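Local structure of 2,3,4,5-tetrahydropyridine-2,6-dicarboxylate N-succinyltransferase (Campylobacter jejuni, 2RIJ) at the interface of chains A and B. The protein probably catalyses transfer of the succinyl group from succinyl-CoA to tetrahydrodipicolinate, the first step of the succinylase route to lysine, and works as a homotrimer. Residues are numbered along the deposited sequence; one frame, centred on the assembly and turned at random. Chains: chain A/B, Putative 2,3,4,5-tetrahydropyridine-2-carboxylate N- succinyltransferase.

The interface of chains A and B. Residues chain A 219, 221, 239-240; chain B 227, 244, 246.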
ATOM      1  N   ARG A 219      -4.649 -35.430  27.398  1.00 19.00           N
ATOM      2  CA  ARG A 219      -3.303 -35.875  26.970  1.00 18.53           C
ATOM      3  C   ARG A 219      -2.277 -34.771  27.071  1.00 21.00           C
ATOM      4  O   ARG A 219      -2.556 -33.621  26.701  1.00 22.54           O
ATOM      5  CB  ARG A 219      -3.404 -36.387  25.554  1.00 17.21           C
ATOM      6  CG  ARG A 219      -4.444 -37.492  25.420  1.00 21.12           C
ATOM      7  CD  ARG A 219      -4.478 -38.101  24.029  1.00 23.91           C
ATOM      8  NE  ARG A 219      -5.056 -37.180  23.060  1.00 25.17           N
ATOM      9  CZ  ARG A 219      -4.697 -37.002  21.797  1.00 27.34           C
ATOM     10  NH1 ARG A 219      -3.668 -37.631  21.232  1.00 23.47           N
ATOM     11  NH2 ARG A 219      -5.397 -36.140  21.075  1.00 25.42           N
ATOM     12  N   LEU A 221       1.592 -34.579  25.848  1.00 19.29           N
ATOM     13  CA  LEU A 221       2.565 -35.421  25.075  1.00 21.64           C
ATOM     14  C   LEU A 221       4.018 -35.235  25.472  1.00 22.39           C
ATOM     15  O   LEU A 221       4.888 -35.938  24.967  1.00 21.00           O
ATOM     16  CB  LEU A 221       2.378 -35.244  23.551  1.00 18.57           C
ATOM     17  CG  LEU A 221       1.327 -36.159  22.908  1.00 21.60           C
ATOM     18  CD1 LEU A 221      -0.053 -35.827  23.425  1.00 18.25           C
ATOM     19  CD2 LEU A 221       1.421 -36.092  21.353  1.00 19.39           C
HETATM   20  N   MSE A 239       0.204 -30.788  22.713  1.00 18.68           N
HETATM   21  CA  MSE A 239       1.147 -31.393  21.730  1.00 21.46           C
HETATM   22  C   MSE A 239       2.528 -30.927  22.134  1.00 20.16           C
HETATM   23  O   MSE A 239       2.650 -29.918  22.822  1.00 27.15           O
HETATM   24  CB  MSE A 239       0.843 -30.983  20.307  1.00 19.98           C
HETATM   25  CG  MSE A 239      -0.499 -31.451  19.797  1.00 25.92           C
HETATM   26 SE   MSE A 239      -0.726 -33.370  19.789  0.75 29.35          SE
HETATM   27  CE  MSE A 239       0.614 -33.929  18.368  1.00 21.64           C
ATOM     28  N   PRO A 240       3.590 -31.677  21.742  1.00 20.34           N
ATOM     29  CA  PRO A 240       4.931 -31.354  22.251  1.00 25.29           C
ATOM     30  C   PRO A 240       5.833 -30.413  21.470  1.00 25.89           C
ATOM     31  O   PRO A 240       6.816 -29.933  22.050  1.00 27.80           O
ATOM     32  CB  PRO A 240       5.597 -32.737  22.330  1.00 28.47           C
ATOM     33  CG  PRO A 240       4.954 -33.546  21.324  1.00 27.88           C
ATOM     34  CD  PRO A 240       3.605 -32.945  20.992  1.00 23.31           C
TER
ATOM     35  N   ARG B 227       7.114 -38.785  16.974  1.00 21.78           N
ATOM     36  CA  ARG B 227       6.139 -39.783  17.343  1.00 21.38           C
ATOM     37  C   ARG B 227       6.375 -41.108  16.611  1.00 20.64           C
ATOM     38  O   ARG B 227       6.873 -41.147  15.471  1.00 23.15           O
ATOM     39  CB  ARG B 227       4.755 -39.244  17.067  1.00 21.65           C
ATOM     40  CG  ARG B 227       3.686 -39.665  18.060  1.00 23.22           C
ATOM     41  CD  ARG B 227       2.419 -38.956  17.660  1.00 27.34           C
ATOM     42  NE  ARG B 227       1.386 -38.989  18.688  1.00 22.43           N
ATOM     43  CZ  ARG B 227       0.180 -38.491  18.536  1.00 28.72           C
ATOM     44  NH1 ARG B 227      -0.138 -37.932  17.401  1.00 25.06           N
ATOM     45  NH2 ARG B 227      -0.715 -38.536  19.510  1.00 24.39           N
ATOM     46  N   TYR B 244       8.690 -30.927  15.294  1.00 20.43           N
ATOM     47  CA  TYR B 244       7.872 -32.082  15.556  1.00 20.25           C
ATOM     48  C   TYR B 244       7.763 -32.892  14.261  1.00 19.58           C
ATOM     49  O   TYR B 244       7.720 -32.323  13.193  1.00 19.25           O
ATOM     50  CB  TYR B 244       6.471 -31.725  16.028  1.00 22.08           C
ATOM     51  CG  TYR B 244       5.744 -32.899  16.681  1.00 20.26           C
ATOM     52  CD1 TYR B 244       6.270 -33.509  17.799  1.00 18.97           C
ATOM     53  CD2 TYR B 244       4.550 -33.410  16.165  1.00 23.13           C
ATOM     54  CE1 TYR B 244       5.682 -34.582  18.382  1.00 23.60           C
ATOM     55  CE2 TYR B 244       3.914 -34.490  16.784  1.00 22.20           C
ATOM     56  CZ  TYR B 244       4.478 -35.067  17.878  1.00 24.96           C
ATOM     57  OH  TYR B 244       3.874 -36.120  18.500  1.00 22.21           O
ATOM     58  N   ASN B 246       5.052 -35.908  13.359  1.00 21.11           N
ATOM     59  CA  ASN B 246       3.929 -36.704  13.794  1.00 21.54           C
ATOM     60  C   ASN B 246       3.912 -38.070  13.065  1.00 22.27           C
ATOM     61  O   ASN B 246       4.756 -38.381  12.182  1.00 21.99           O
ATOM     62  CB  ASN B 246       2.648 -35.916  13.532  1.00 19.35           C
ATOM     63  CG  ASN B 246       1.509 -36.244  14.506  1.00 24.15           C
ATOM     64  OD1 ASN B 246       1.470 -37.297  15.098  1.00 26.78           O
ATOM     65  ND2 ASN B 246       0.618 -35.282  14.715  1.00 24.13           N
TER
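Strand 219-220 of chain A, the loop residue A:Leu221 just after it and the loop A:Met239-A:Pro240 following strand 237-238 meet strand 244-245 of chain B, the loop residue B:Asn246 that follows it, and B:Arg227 from a separate, earlier loop. The short strands belong to the hexapeptide-repeat, left-handed beta-helix part of this acyltransferase, and the contact very probably belongs to the subunit interface of the homotrimer, its centre about 7 Å from the predicted active-site residue A:Glu258. The B:Tyr244 ring is the main apolar surface on the chain B side. A:Pro240 sets CG and CD above the ring plane near CE1, CD offset from the centre and 3.7 Å from CE1 of B:Tyr244, CG farther out past the rim. On the same side of the plane, beyond the opposite rim, the selenomethionine A:Met239 brings its terminal methyl CE to 3.7 Å from B:Tyr244 CE2. Bends at chi2 and chi3 fold the A:Met239 chain so that this methyl also reaches the B:Asn246 amide, 3.9 Å from ND2. A:Leu221 crosses B:Arg227 at about a right angle and lays CD2 over one face of the guanidinium, displaced toward its rim; the same methyl lies 3.8 Å from the phenol oxygen OH of B:Tyr244. In the plane of that guanidinium, NH1 of B:Arg227 donates a hydrogen bond to the B:Asn246 side-chain carbonyl OD1 (2.9 Å), meeting a lone pair at a C=O...N angle of 127° and so helping to fix the group's rotation. At another edge, A:Arg219 NH1 comes within 3.5 Å of B:Arg227 NH2, the two guanidinium planes only 19° apart. This edge-to-edge approach of two probably cationic groups would be costly without nearby anions or solvent screening.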